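PDB 6GN8: exoenzyme S from Pseudomonas aeruginosa, which probably acts as a secreted two-domain toxin, one domain activating GTPases and the other, the ADP-ribosyltransferase domain that makes up this chain, transferring ADP-ribose. Local coordinates for residues Met58-Tyr63 / Ile159-Ile164; Val105-Arg110 / Ile150-Gly155; Gly114-Asn119 / Thr194-Glu199; Leu133-Asn138 / Ile173-Glu178. The protein carries 2 engineered substitutions. All blocks are in the same frame, centred on the assembly; numbering follows the deposited sequence.

Contact 1 (Met58-Tyr63 / Ile159-Ile164)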
loop_
_atom_site.group_PDB
_atom_site.type_symbol
_atom_site.label_atom_id
_atom_site.label_comp_id
_atom_site.label_asym_id
_atom_site.label_seq_id
_atom_site.Cartn_x
_atom_site.Cartn_y
_atom_site.Cartn_z
ATOM N N MET C 58 -18.387 14.795 -41.299
ATOM C CA MET C 58 -18.535 13.917 -42.472
ATOM C C MET C 58 -17.572 12.713 -42.395
ATOM O O MET C 58 -17.997 11.594 -42.676
ATOM C CB MET C 58 -18.291 14.680 -43.791
ATOM C CG MET C 58 -19.305 15.789 -44.088
ATOM S SD MET C 58 -19.051 16.462 -45.756
ATOM C CE MET C 58 -17.473 17.274 -45.567
ATOM N N ALA C 59 -16.293 12.927 -42.006
ATOM C CA ALA C 59 -15.326 11.825 -41.897
ATOM C C ALA C 59 -15.748 10.774 -40.837
ATOM O O ALA C 59 -15.663 9.562 -41.102
ATOM C CB ALA C 59 -13.940 12.354 -41.584
ATOM N N LEU C 60 -16.208 11.249 -39.641
ATOM C CA LEU C 60 -16.677 10.391 -38.549
ATOM C C LEU C 60 -17.920 9.614 -39.000
ATOM O O LEU C 60 -18.027 8.433 -38.694
ATOM C CB LEU C 60 -16.963 11.219 -37.269
ATOM C CG LEU C 60 -15.735 11.781 -36.503
ATOM C CD1 LEU C 60 -16.131 12.978 -35.647
ATOM C CD2 LEU C 60 -15.088 10.734 -35.610
ATOM N N GLY C 61 -18.801 10.258 -39.775
ATOM C CA GLY C 61 -20.008 9.635 -40.318
ATOM C C GLY C 61 -19.730 8.553 -41.342
ATOM O O GLY C 61 -20.273 7.447 -41.264
ATOM N N LEU C 62 -18.872 8.878 -42.324
ATOM C CA LEU C 62 -18.462 7.965 -43.392
ATOM C C LEU C 62 -17.849 6.710 -42.777
ATOM O O LEU C 62 -18.207 5.592 -43.166
ATOM C CB LEU C 62 -17.466 8.665 -44.337
ATOM C CG LEU C 62 -18.059 9.660 -45.342
ATOM C CD1 LEU C 62 -17.010 10.598 -45.824
ATOM C CD2 LEU C 62 -18.744 8.937 -46.530
ATOM N N TYR C 63 -16.975 6.893 -41.776
ATOM C CA TYR C 63 -16.361 5.781 -41.049
ATOM C C TYR C 63 -17.429 4.978 -40.317
ATOM O O TYR C 63 -17.526 3.781 -40.543
ATOM C CB TYR C 63 -15.285 6.301 -40.045
ATOM C CG TYR C 63 -14.757 5.258 -39.073
ATOM C CD1 TYR C 63 -15.420 4.990 -37.882
ATOM C CD2 TYR C 63 -13.566 4.576 -39.327
ATOM C CE1 TYR C 63 -14.965 4.012 -37.009
ATOM C CE2 TYR C 63 -13.086 3.612 -38.448
ATOM C CZ TYR C 63 -13.790 3.333 -37.285
ATOM O OH TYR C 63 -13.362 2.360 -36.412
ATOM N N ILE C 159 -14.620 9.687 -28.974
ATOM C CA ILE C 159 -15.553 10.620 -29.612
ATOM C C ILE C 159 -16.904 9.915 -29.756
ATOM O O ILE C 159 -16.994 8.810 -30.305
ATOM C CB ILE C 159 -15.017 11.195 -30.966
ATOM C CG1 ILE C 159 -13.775 12.107 -30.712
ATOM C CG2 ILE C 159 -16.134 11.951 -31.764
ATOM C CD1 ILE C 159 -13.064 12.490 -31.917
ATOM N N ASP C 160 -17.944 10.544 -29.208
ATOM C CA ASP C 160 -19.302 10.044 -29.303
ATOM C C ASP C 160 -19.838 10.458 -30.661
ATOM O O ASP C 160 -19.884 11.650 -30.976
ATOM C CB ASP C 160 -20.154 10.570 -28.140
ATOM C CG ASP C 160 -21.641 10.321 -28.290
ATOM O OD1 ASP C 160 -22.024 9.173 -28.598
ATOM O OD2 ASP C 160 -22.422 11.274 -28.094
ATOM N N VAL C 161 -20.147 9.473 -31.500
ATOM C CA VAL C 161 -20.622 9.684 -32.879
ATOM C C VAL C 161 -22.110 9.317 -33.040
ATOM O O VAL C 161 -22.609 9.283 -34.162
ATOM C CB VAL C 161 -19.738 8.901 -33.896
ATOM C CG1 VAL C 161 -18.317 9.445 -33.927
ATOM C CG2 VAL C 161 -19.731 7.405 -33.616
ATOM N N SER C 162 -22.831 9.102 -31.919
ATOM C CA SER C 162 -24.215 8.647 -31.916
ATOM C C SER C 162 -25.176 9.636 -32.564
ATOM O O SER C 162 -26.199 9.212 -33.103
ATOM C CB SER C 162 -24.678 8.262 -30.514
ATOM O OG SER C 162 -24.624 9.339 -29.598
ATOM N N GLY C 163 -24.814 10.907 -32.600
ATOM C CA GLY C 163 -25.608 11.943 -33.261
ATOM C C GLY C 163 -25.294 12.070 -34.739
ATOM O O GLY C 163 -26.033 12.734 -35.476
ATOM N N ILE C 164 -24.204 11.429 -35.206
ATOM C CA ILE C 164 -23.796 11.455 -36.625
ATOM C C ILE C 164 -24.279 10.147 -37.326
ATOM O O ILE C 164 -24.945 10.201 -38.360
ATOM C CB ILE C 164 -22.247 11.659 -36.741
ATOM C CG1 ILE C 164 -21.750 12.872 -35.884
ATOM C CG2 ILE C 164 -21.827 11.831 -38.198
ATOM C CD1 ILE C 164 -20.207 12.919 -35.509
#
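Asp160 OD1, at the end of strand 159-160 just before the turn that carries Val161 and Ile164 onto Leu60, takes two donors from one residue: Ser162 OG at 2.8 Å, on the syn side and 18° out of the carboxylate plane, and, weakly, the backbone N of Ser162. Here helix 54-77 of the ADP-ribosyltransferase domain packs against edge strand 159-160 of the small antiparallel sheet and the turn that follows. A bond of 2.9 Å from Ile164 N to Val161 O folds that turn back on itself. No hydrogen bond crosses between the segments; the meeting is wholly apolar and buried. Leu60 carries most of the contact. Its CG lies beside the backbone N (chi1 -72°), which directs the fork at the strand; CD1, and slightly farther off CD2, meet Ile159 CG2, the two side chains crossing at about a right angle. Val161 CG1 closes on the CD2 branch of Leu60 at 3.9 Å, and Ile164 CD1 covers CB and CD1. Leu60 also touches Ala95 of helix 83-99 and Leu174 of the central strand, so this one side chain joins two helices and the sheet. The branch methyl of Ile164 lies on the helix backbone, CG2 3.6 Å from Gly61 CA.

Contact 2 (Val105-Arg110 / Ile150-Gly155)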
loop_
_atom_site.group_PDB
_atom_site.type_symbol
_atom_site.label_atom_id
_atom_site.label_comp_id
_atom_site.label_asym_id
_atom_site.label_seq_id
_atom_site.Cartn_x
_atom_site.Cartn_y
_atom_site.Cartn_z
ATOM N N VAL C 105 -14.893 9.368 -16.879
ATOM C CA VAL C 105 -14.503 8.086 -17.457
ATOM C C VAL C 105 -15.780 7.469 -18.018
ATOM O O VAL C 105 -16.848 7.551 -17.381
ATOM C CB VAL C 105 -13.799 7.188 -16.389
ATOM C CG1 VAL C 105 -13.581 5.769 -16.878
ATOM C CG2 VAL C 105 -12.476 7.798 -15.970
ATOM N N VAL C 106 -15.694 6.924 -19.245
ATOM C CA VAL C 106 -16.862 6.317 -19.828
ATOM C C VAL C 106 -16.589 4.795 -20.036
ATOM O O VAL C 106 -15.484 4.385 -20.405
ATOM C CB VAL C 106 -17.378 7.078 -21.093
ATOM C CG1 VAL C 106 -16.454 6.930 -22.285
ATOM C CG2 VAL C 106 -18.799 6.658 -21.458
ATOM N N LYS C 107 -17.615 3.972 -19.722
ATOM C CA LYS C 107 -17.594 2.538 -19.895
ATOM C C LYS C 107 -18.293 2.185 -21.208
ATOM O O LYS C 107 -19.485 2.503 -21.390
ATOM C CB LYS C 107 -18.250 1.840 -18.706
ATOM C CG LYS C 107 -18.382 0.306 -18.848
ATOM C CD LYS C 107 -19.028 -0.334 -17.594
ATOM C CE LYS C 107 -20.430 0.168 -17.339
ATOM N NZ LYS C 107 -21.022 -0.403 -16.104
ATOM N N THR C 108 -17.561 1.501 -22.109
ATOM C CA THR C 108 -18.107 1.073 -23.410
ATOM C C THR C 108 -17.762 -0.385 -23.655
ATOM O O THR C 108 -16.938 -0.964 -22.947
ATOM C CB THR C 108 -17.637 1.973 -24.558
ATOM O OG1 THR C 108 -16.212 1.922 -24.655
ATOM C CG2 THR C 108 -18.140 3.423 -24.442
ATOM N N PHE C 109 -18.421 -0.988 -24.636
ATOM C CA PHE C 109 -18.320 -2.417 -24.901
ATOM C C PHE C 109 -17.966 -2.678 -26.327
ATOM O O PHE C 109 -18.232 -1.856 -27.212
ATOM C CB PHE C 109 -19.649 -3.107 -24.526
ATOM C CG PHE C 109 -20.216 -2.567 -23.221
ATOM C CD1 PHE C 109 -19.672 -2.947 -21.997
ATOM C CD2 PHE C 109 -21.197 -1.572 -23.226
ATOM C CE1 PHE C 109 -20.136 -2.389 -20.810
ATOM C CE2 PHE C 109 -21.658 -1.020 -22.033
ATOM C CZ PHE C 109 -21.140 -1.447 -20.837
ATOM N N ARG C 110 -17.333 -3.825 -26.555
ATOM C CA ARG C 110 -16.892 -4.181 -27.896
ATOM C C ARG C 110 -16.822 -5.705 -28.060
ATOM O O ARG C 110 -16.232 -6.386 -27.241
ATOM C CB ARG C 110 -15.527 -3.527 -28.146
ATOM C CG ARG C 110 -14.874 -3.890 -29.447
ATOM C CD ARG C 110 -13.483 -3.327 -29.487
ATOM N NE ARG C 110 -12.728 -3.982 -30.549
ATOM C CZ ARG C 110 -12.705 -3.579 -31.809
ATOM N NH1 ARG C 110 -13.375 -2.495 -32.180
ATOM N NH2 ARG C 110 -12.010 -4.253 -32.711
ATOM N N ILE C 150 -15.034 -10.478 -26.122
ATOM C CA ILE C 150 -15.917 -9.448 -25.540
ATOM C C ILE C 150 -15.066 -8.565 -24.602
ATOM O O ILE C 150 -14.423 -9.112 -23.704
ATOM C CB ILE C 150 -17.148 -10.052 -24.791
ATOM C CG1 ILE C 150 -17.994 -11.002 -25.659
ATOM C CG2 ILE C 150 -18.032 -8.949 -24.187
ATOM C CD1 ILE C 150 -18.585 -10.348 -26.910
ATOM N N SER C 151 -15.050 -7.214 -24.826
ATOM C CA SER C 151 -14.262 -6.247 -24.048
ATOM C C SER C 151 -15.117 -5.184 -23.377
ATOM O O SER C 151 -16.117 -4.738 -23.926
ATOM C CB SER C 151 -13.237 -5.543 -24.932
ATOM O OG SER C 151 -12.418 -6.438 -25.664
ATOM N N THR C 152 -14.687 -4.761 -22.192
ATOM C CA THR C 152 -15.251 -3.648 -21.443
ATOM C C THR C 152 -14.105 -2.646 -21.413
ATOM O O THR C 152 -12.984 -2.981 -21.004
ATOM C CB THR C 152 -15.812 -4.089 -20.080
ATOM O OG1 THR C 152 -16.755 -5.127 -20.290
ATOM C CG2 THR C 152 -16.465 -2.967 -19.322
ATOM N N VAL C 153 -14.373 -1.433 -21.919
ATOM C CA VAL C 153 -13.383 -0.390 -22.120
ATOM C C VAL C 153 -13.697 0.792 -21.221
ATOM O O VAL C 153 -14.849 1.231 -21.118
ATOM C CB VAL C 153 -13.356 0.019 -23.647
ATOM C CG1 VAL C 153 -12.249 1.024 -23.968
ATOM C CG2 VAL C 153 -13.262 -1.198 -24.575
ATOM N N PHE C 154 -12.643 1.342 -20.610
ATOM C CA PHE C 154 -12.710 2.560 -19.782
ATOM C C PHE C 154 -11.767 3.595 -20.365
ATOM O O PHE C 154 -10.579 3.309 -20.544
ATOM C CB PHE C 154 -12.363 2.265 -18.303
ATOM C CG PHE C 154 -13.409 1.417 -17.635
ATOM C CD1 PHE C 154 -14.536 2.000 -17.063
ATOM C CD2 PHE C 154 -13.308 0.027 -17.642
ATOM C CE1 PHE C 154 -15.514 1.209 -16.445
ATOM C CE2 PHE C 154 -14.290 -0.764 -17.050
ATOM C CZ PHE C 154 -15.389 -0.169 -16.453
ATOM N N GLY C 155 -12.304 4.765 -20.695
ATOM C CA GLY C 155 -11.497 5.839 -21.264
ATOM C C GLY C 155 -12.071 7.235 -21.127
ATOM O O GLY C 155 -13.178 7.419 -20.609
HETATM O O HOH W 1 -13.746 -7.177 -27.877
#
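Val106 and Gly155 start the antiparallel ladder between strands 106-112 and 149-155 of the mixed sheet, pairing N to O in both directions, with Val106 N 2.9 Å from Gly155 O. Thr108 and Val153 form the next hydrogen-bonded pair, Val153 N reaching Thr108 O at 2.8 Å. Arg110 and Ser151 close the series: Arg110 N gives to Ser151 O at 145°, the most bent of the six bonds, and Ser151 N returns to Arg110 O. That last carbonyl has a second partner, a water 2.7 Å away which donates to it and accepts from Ser151 OG, tying side chain to ladder. The backbones of Ile150 and Thr152 bond strand 194-200, Ile150 with Thr194 and Arg196, Thr152 with Arg196 and Leu198; that of Phe109 bonds Ser136. On the face of Lys107, Phe109, Thr152 and Phe154, the methylenes of Lys107 run alongside the Phe154 ring, CB 3.6 Å from CE1. Another protein covers this face, its backbone taking Lys107 NZ and one of its aromatic rings stacking on Phe154. The polar ends on the other face turn to the small sheet, Thr108 OG1 to Thr135 OG1 and Arg110 NH1 to Ser134 O. Backbone polar groups of the three facing pairs are thus used up between the strands, and the outward polar ends bond to other parts.

Contact 3 (Gly114-Asn119 / Thr194-Glu199)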
loop_
_atom_site.group_PDB
_atom_site.type_symbol
_atom_site.label_atom_id
_atom_site.label_comp_id
_atom_site.label_asym_id
_atom_site.label_seq_id
_atom_site.Cartn_x
_atom_site.Cartn_y
_atom_site.Cartn_z
ATOM N N GLY C 114 -13.596 -12.931 -33.786
ATOM C CA GLY C 114 -12.312 -13.538 -33.463
ATOM C C GLY C 114 -11.476 -12.663 -32.554
ATOM O O GLY C 114 -12.007 -11.806 -31.837
ATOM N N GLY C 115 -10.166 -12.870 -32.608
ATOM C CA GLY C 115 -9.209 -12.102 -31.826
ATOM C C GLY C 115 -9.015 -10.687 -32.345
ATOM O O GLY C 115 -9.442 -10.342 -33.460
ATOM N N ASP C 116 -8.388 -9.847 -31.516
ATOM C CA ASP C 116 -8.086 -8.469 -31.869
ATOM C C ASP C 116 -6.608 -8.205 -31.594
ATOM O O ASP C 116 -5.855 -9.149 -31.347
ATOM C CB ASP C 116 -9.018 -7.470 -31.139
ATOM C CG ASP C 116 -9.241 -7.682 -29.654
ATOM O OD1 ASP C 116 -8.320 -8.194 -28.975
ATOM O OD2 ASP C 116 -10.333 -7.319 -29.166
ATOM N N ALA C 117 -6.193 -6.935 -31.643
ATOM C CA ALA C 117 -4.818 -6.517 -31.412
ATOM C C ALA C 117 -4.352 -6.733 -29.957
ATOM O O ALA C 117 -3.150 -6.702 -29.705
ATOM C CB ALA C 117 -4.674 -5.055 -31.780
ATOM N N PHE C 118 -5.279 -6.968 -29.015
ATOM C CA PHE C 118 -4.930 -7.118 -27.603
ATOM C C PHE C 118 -4.710 -8.564 -27.209
ATOM O O PHE C 118 -4.328 -8.822 -26.073
ATOM C CB PHE C 118 -5.985 -6.453 -26.716
ATOM C CG PHE C 118 -6.119 -4.995 -27.071
ATOM C CD1 PHE C 118 -5.189 -4.066 -26.623
ATOM C CD2 PHE C 118 -7.132 -4.560 -27.917
ATOM C CE1 PHE C 118 -5.274 -2.733 -27.008
ATOM C CE2 PHE C 118 -7.207 -3.224 -28.307
ATOM C CZ PHE C 118 -6.283 -2.321 -27.841
ATOM N N ASN C 119 -4.867 -9.493 -28.165
ATOM C CA ASN C 119 -4.616 -10.919 -27.960
ATOM C C ASN C 119 -3.171 -11.154 -27.540
ATOM O O ASN C 119 -2.902 -11.965 -26.656
ATOM C CB ASN C 119 -4.913 -11.694 -29.243
ATOM C CG ASN C 119 -6.293 -12.291 -29.283
ATOM O OD1 ASN C 119 -7.306 -11.628 -29.040
ATOM N ND2 ASN C 119 -6.359 -13.565 -29.606
ATOM N N THR C 194 -13.331 -15.116 -24.796
ATOM C CA THR C 194 -12.335 -14.259 -24.164
ATOM C C THR C 194 -13.081 -13.006 -23.661
ATOM O O THR C 194 -13.788 -12.353 -24.429
ATOM C CB THR C 194 -11.163 -13.947 -25.129
ATOM O OG1 THR C 194 -10.503 -15.180 -25.423
ATOM C CG2 THR C 194 -10.140 -12.972 -24.515
ATOM N N ARG C 195 -12.963 -12.743 -22.373
ATOM C CA ARG C 195 -13.610 -11.658 -21.651
ATOM C C ARG C 195 -12.524 -10.772 -21.106
ATOM O O ARG C 195 -11.726 -11.210 -20.267
ATOM C CB ARG C 195 -14.511 -12.224 -20.545
ATOM C CG ARG C 195 -15.485 -13.282 -21.064
ATOM C CD ARG C 195 -16.846 -12.694 -21.141
ATOM N NE ARG C 195 -17.822 -13.560 -21.781
ATOM C CZ ARG C 195 -19.038 -13.143 -22.101
ATOM N NH1 ARG C 195 -19.890 -13.960 -22.698
ATOM N NH2 ARG C 195 -19.409 -11.900 -21.834
ATOM N N ARG C 196 -12.454 -9.532 -21.643
ATOM C CA ARG C 196 -11.377 -8.596 -21.369
ATOM C C ARG C 196 -11.844 -7.279 -20.806
ATOM O O ARG C 196 -12.946 -6.821 -21.084
ATOM C CB ARG C 196 -10.570 -8.315 -22.675
ATOM C CG ARG C 196 -9.142 -8.795 -22.568
ATOM C CD ARG C 196 -8.198 -8.292 -23.635
ATOM N NE ARG C 196 -7.923 -9.319 -24.641
ATOM C CZ ARG C 196 -8.418 -9.287 -25.871
ATOM N NH1 ARG C 196 -9.212 -8.285 -26.254
ATOM N NH2 ARG C 196 -8.120 -10.246 -26.733
ATOM N N VAL C 197 -10.953 -6.637 -20.052
ATOM C CA VAL C 197 -11.174 -5.306 -19.514
ATOM C C VAL C 197 -9.987 -4.460 -19.967
ATOM O O VAL C 197 -8.834 -4.815 -19.698
ATOM C CB VAL C 197 -11.428 -5.267 -17.984
ATOM C CG1 VAL C 197 -11.640 -3.835 -17.492
ATOM C CG2 VAL C 197 -12.618 -6.144 -17.614
ATOM N N LEU C 198 -10.265 -3.405 -20.749
ATOM C CA LEU C 198 -9.210 -2.522 -21.249
ATOM C C LEU C 198 -9.360 -1.156 -20.663
ATOM O O LEU C 198 -10.477 -0.675 -20.448
ATOM C CB LEU C 198 -9.230 -2.395 -22.784
ATOM C CG LEU C 198 -9.090 -3.635 -23.645
ATOM C CD1 LEU C 198 -9.441 -3.302 -25.103
ATOM C CD2 LEU C 198 -7.672 -4.172 -23.597
ATOM N N GLU C 199 -8.246 -0.487 -20.473
ATOM C CA GLU C 199 -8.284 0.871 -19.977
ATOM C C GLU C 199 -7.315 1.736 -20.793
ATOM O O GLU C 199 -6.224 1.276 -21.122
ATOM C CB GLU C 199 -7.952 0.880 -18.477
ATOM C CG GLU C 199 -7.667 2.245 -17.898
ATOM C CD GLU C 199 -6.970 2.194 -16.555
ATOM O OE1 GLU C 199 -5.875 1.595 -16.460
ATOM O OE2 GLU C 199 -7.525 2.763 -15.591
#
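Asp116 and Arg196 meet from opposite directions, joining the loop between strands 106-112 and 126-128 to strand 194-200 of the mixed sheet in the ADP-ribosyltransferase fold. The polar part is a salt bridge with weak hydrogen-bond geometry: Arg196 NH1 lies 2.9 Å from Asp116 OD1, yet the N-H...OD1 angle is only 123°, and OD2 is a longer second acceptor of the same nitrogen. Carboxylate and guanidinium planes are turned 44° apart, so the two groups do not form a flat, two-pronged pair. Asn119 OD1 stands at the guanidinium edge, 2.8 Å from Arg196 NH2.

Bonds inside the loop hold these acceptors in place. Asp116 CG lies between its own N and carbonyl carbon (chi1 46°), keeping OD1 near both the guanidinium and Phe118 N. The latter bonds OD1 from above the carboxylate plane, which makes an Asx turn within the type I beta turn Asp116-Asn119. Asp116 N reaches Asn119 OD1 from above the amide plane, at 3.2 Å. Asp116 OD2 has a further, weak partner in Thr149 OG1.

Packing completes the join. Phe118 CB sits over one guanidinium face of Arg196, 3.7 Å above its plane, while the phenyl ring lies against Leu198, two residues along the same strand. This apolar pair includes a CH-pi contact, with Leu198 CD1 over the ring face, 4.0 Å from the Phe118 centroid. The other methyl, Leu198 CD2, lies 3.9 Å from Phe118 CG.

Contact 4 (Leu133-Asn138 / Ile173-Glu178)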
loop_
_atom_site.group_PDB
_atom_site.type_symbol
_atom_site.label_atom_id
_atom_site.label_comp_id
_atom_site.label_asym_id
_atom_site.label_seq_id
_atom_site.Cartn_x
_atom_site.Cartn_y
_atom_site.Cartn_z
ATOM N N LEU C 133 -10.634 2.277 -32.897
ATOM C CA LEU C 133 -11.328 1.356 -31.993
ATOM C C LEU C 133 -12.776 1.814 -31.707
ATOM O O LEU C 133 -13.038 2.728 -30.906
ATOM C CB LEU C 133 -10.553 1.176 -30.677
ATOM C CG LEU C 133 -10.914 -0.066 -29.854
ATOM C CD1 LEU C 133 -10.198 -1.299 -30.387
ATOM C CD2 LEU C 133 -10.556 0.116 -28.402
ATOM N N SER C 134 -13.704 1.151 -32.380
ATOM C CA SER C 134 -15.132 1.356 -32.231
ATOM C C SER C 134 -15.617 0.565 -31.016
ATOM O O SER C 134 -15.335 -0.634 -30.843
ATOM C CB SER C 134 -15.875 0.926 -33.499
ATOM O OG SER C 134 -15.296 1.516 -34.659
ATOM N N THR C 135 -16.296 1.267 -30.144
ATOM C CA THR C 135 -16.905 0.678 -28.968
ATOM C C THR C 135 -18.336 1.212 -28.966
ATOM O O THR C 135 -18.647 2.149 -29.715
ATOM C CB THR C 135 -16.091 0.973 -27.693
ATOM O OG1 THR C 135 -16.206 2.342 -27.374
ATOM C CG2 THR C 135 -14.614 0.596 -27.795
ATOM N N SER C 136 -19.208 0.598 -28.174
ATOM C CA SER C 136 -20.604 0.979 -28.106
ATOM C C SER C 136 -21.011 1.176 -26.632
ATOM O O SER C 136 -20.532 0.438 -25.775
ATOM C CB SER C 136 -21.440 -0.106 -28.789
ATOM O OG SER C 136 -22.725 -0.321 -28.214
ATOM N N LEU C 137 -21.909 2.143 -26.355
ATOM C CA LEU C 137 -22.488 2.409 -25.017
ATOM C C LEU C 137 -23.589 1.408 -24.712
ATOM O O LEU C 137 -23.980 1.256 -23.564
ATOM C CB LEU C 137 -23.071 3.829 -24.912
ATOM C CG LEU C 137 -22.157 4.958 -24.482
ATOM C CD1 LEU C 137 -22.819 6.277 -24.711
ATOM C CD2 LEU C 137 -21.761 4.845 -23.009
ATOM N N ASN C 138 -24.097 0.751 -25.755
ATOM C CA ASN C 138 -25.149 -0.260 -25.720
ATOM C C ASN C 138 -24.523 -1.663 -25.433
ATOM O O ASN C 138 -23.809 -2.155 -26.308
ATOM C CB ASN C 138 -25.873 -0.220 -27.079
ATOM C CG ASN C 138 -27.208 -0.881 -27.136
ATOM O OD1 ASN C 138 -27.456 -1.910 -26.498
ATOM N ND2 ASN C 138 -28.097 -0.308 -27.935
ATOM N N ILE C 173 -18.831 5.023 -29.389
ATOM C CA ILE C 173 -17.771 5.867 -28.880
ATOM C C ILE C 173 -16.503 5.337 -29.533
ATOM O O ILE C 173 -16.187 4.154 -29.400
ATOM C CB ILE C 173 -17.709 5.996 -27.341
ATOM C CG1 ILE C 173 -18.946 6.803 -26.856
ATOM C CG2 ILE C 173 -16.389 6.693 -26.911
ATOM C CD1 ILE C 173 -19.108 7.018 -25.371
ATOM N N LEU C 174 -15.876 6.185 -30.366
ATOM C CA LEU C 174 -14.665 5.827 -31.096
ATOM C C LEU C 174 -13.399 6.297 -30.397
ATOM O O LEU C 174 -13.302 7.450 -29.985
ATOM C CB LEU C 174 -14.685 6.394 -32.527
ATOM C CG LEU C 174 -15.961 6.243 -33.336
ATOM C CD1 LEU C 174 -15.790 6.880 -34.695
ATOM C CD2 LEU C 174 -16.412 4.769 -33.455
ATOM N N TYR C 175 -12.417 5.401 -30.298
ATOM C CA TYR C 175 -11.073 5.720 -29.781
ATOM C C TYR C 175 -10.152 5.812 -30.994
ATOM O O TYR C 175 -10.365 5.106 -31.988
ATOM C CB TYR C 175 -10.579 4.700 -28.721
ATOM C CG TYR C 175 -11.288 4.902 -27.397
ATOM C CD1 TYR C 175 -10.814 5.822 -26.465
ATOM C CD2 TYR C 175 -12.481 4.231 -27.112
ATOM C CE1 TYR C 175 -11.501 6.066 -25.274
ATOM C CE2 TYR C 175 -13.165 4.456 -25.917
ATOM C CZ TYR C 175 -12.673 5.379 -25.005
ATOM O OH TYR C 175 -13.361 5.670 -23.864
ATOM N N ASN C 176 -9.180 6.730 -30.921
ATOM C CA ASN C 176 -8.204 7.059 -31.955
ATOM C C ASN C 176 -7.382 5.837 -32.398
ATOM O O ASN C 176 -7.174 4.913 -31.613
ATOM C CB ASN C 176 -7.264 8.155 -31.411
ATOM C CG ASN C 176 -6.720 9.127 -32.425
ATOM O OD1 ASN C 176 -6.172 10.157 -32.067
ATOM N ND2 ASN C 176 -6.871 8.855 -33.697
ATOM N N LYS C 177 -6.919 5.826 -33.653
ATOM C CA LYS C 177 -6.099 4.711 -34.116
ATOM C C LYS C 177 -4.783 4.740 -33.316
ATOM O O LYS C 177 -4.313 5.826 -32.984
ATOM C CB LYS C 177 -5.878 4.767 -35.646
ATOM C CG LYS C 177 -5.085 5.953 -36.127
ATOM C CD LYS C 177 -4.681 5.820 -37.582
ATOM C CE LYS C 177 -3.787 6.964 -38.038
ATOM N NZ LYS C 177 -4.524 8.256 -38.168
ATOM N N GLU C 178 -4.251 3.566 -32.936
ATOM C CA GLU C 178 -3.007 3.411 -32.153
ATOM C C GLU C 178 -3.148 3.933 -30.698
ATOM O O GLU C 178 -2.146 4.308 -30.074
ATOM C CB GLU C 178 -1.797 4.060 -32.863
ATOM C CG GLU C 178 -1.428 3.364 -34.167
ATOM C CD GLU C 178 -0.301 4.008 -34.950
ATOM O OE1 GLU C 178 -0.520 4.322 -36.141
ATOM O OE2 GLU C 178 0.797 4.202 -34.378
#
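Ile173 O is gripped twice by Thr135, whose backbone N (3.0 Å) and hydroxyl OG1 (2.7 Å) reach it from opposite faces of the carbonyl plane. Strands 133-136 and 172-175 are antiparallel neighbours in the three-stranded sheet of the ADP-ribosyltransferase fold, and the sequence Ser134-Thr135-Ser136 matches the Ser-Thr-Ser motif of this toxin family. The hydroxyl of Thr135 can take up the second grip because OG1 stands between its own N and carbonyl carbon (chi1 70°). In return Ile173 N bonds Thr135 O. At the next hydrogen-bonded pair, two residues along, Leu133 and Tyr175 exchange both backbone bonds, the shorter being Tyr175 N to Leu133 O at 2.8 Å.

Side chains build on this ladder. Beside Thr135, the Tyr175 ring turns its edge to OG1, with CE2 4.0 Å away. On the face of Ser134 and Leu174, the CD2 methyl of Leu174 lies 3.6 Å from Ser134 OG. Beyond the strand end Leu137 packs obliquely on the end of Ile173, whose CD1 lies 3.8 Å from both Leu137 CG and CD1.

The outer shell fixes these groups. Ser134 OG is hydrogen-bonded to Tyr63 OH, and Leu174 is covered by Tyr63 and Thr64 of helix 54-77. Central strand 172-175 is flanked on its far side by 159-160, through backbone bonding of Leu174 with Ile159. At the other end, Ser136 OG is hydrogen-bonded to Ala170 O.

Overall arrangement
The four contacts run from the helical side of the domain across its two sheets. Contacts 2 and 3 share the mixed sheet, centres about 11 Å apart, with strands 149-155 and 194-200 as bonded neighbours. Contacts 1 and 4 meet at the small sheet, also about 11 Å between centres. Contacts 2 and 4, centres about 8 Å apart, join the sheets where Phe109 N lies 2.8 Å from Ser136 O. Phe118 CE2 of contact 3 packs 4.1 Å from Leu133 CD1 of contact 4. Contacts 1 and 3 have centres about 24 Å apart. In toxins of this family an arginine and the Ser-Thr-Ser segment border the NAD cleft, consistent with Arg110 and Ser134-Ser136.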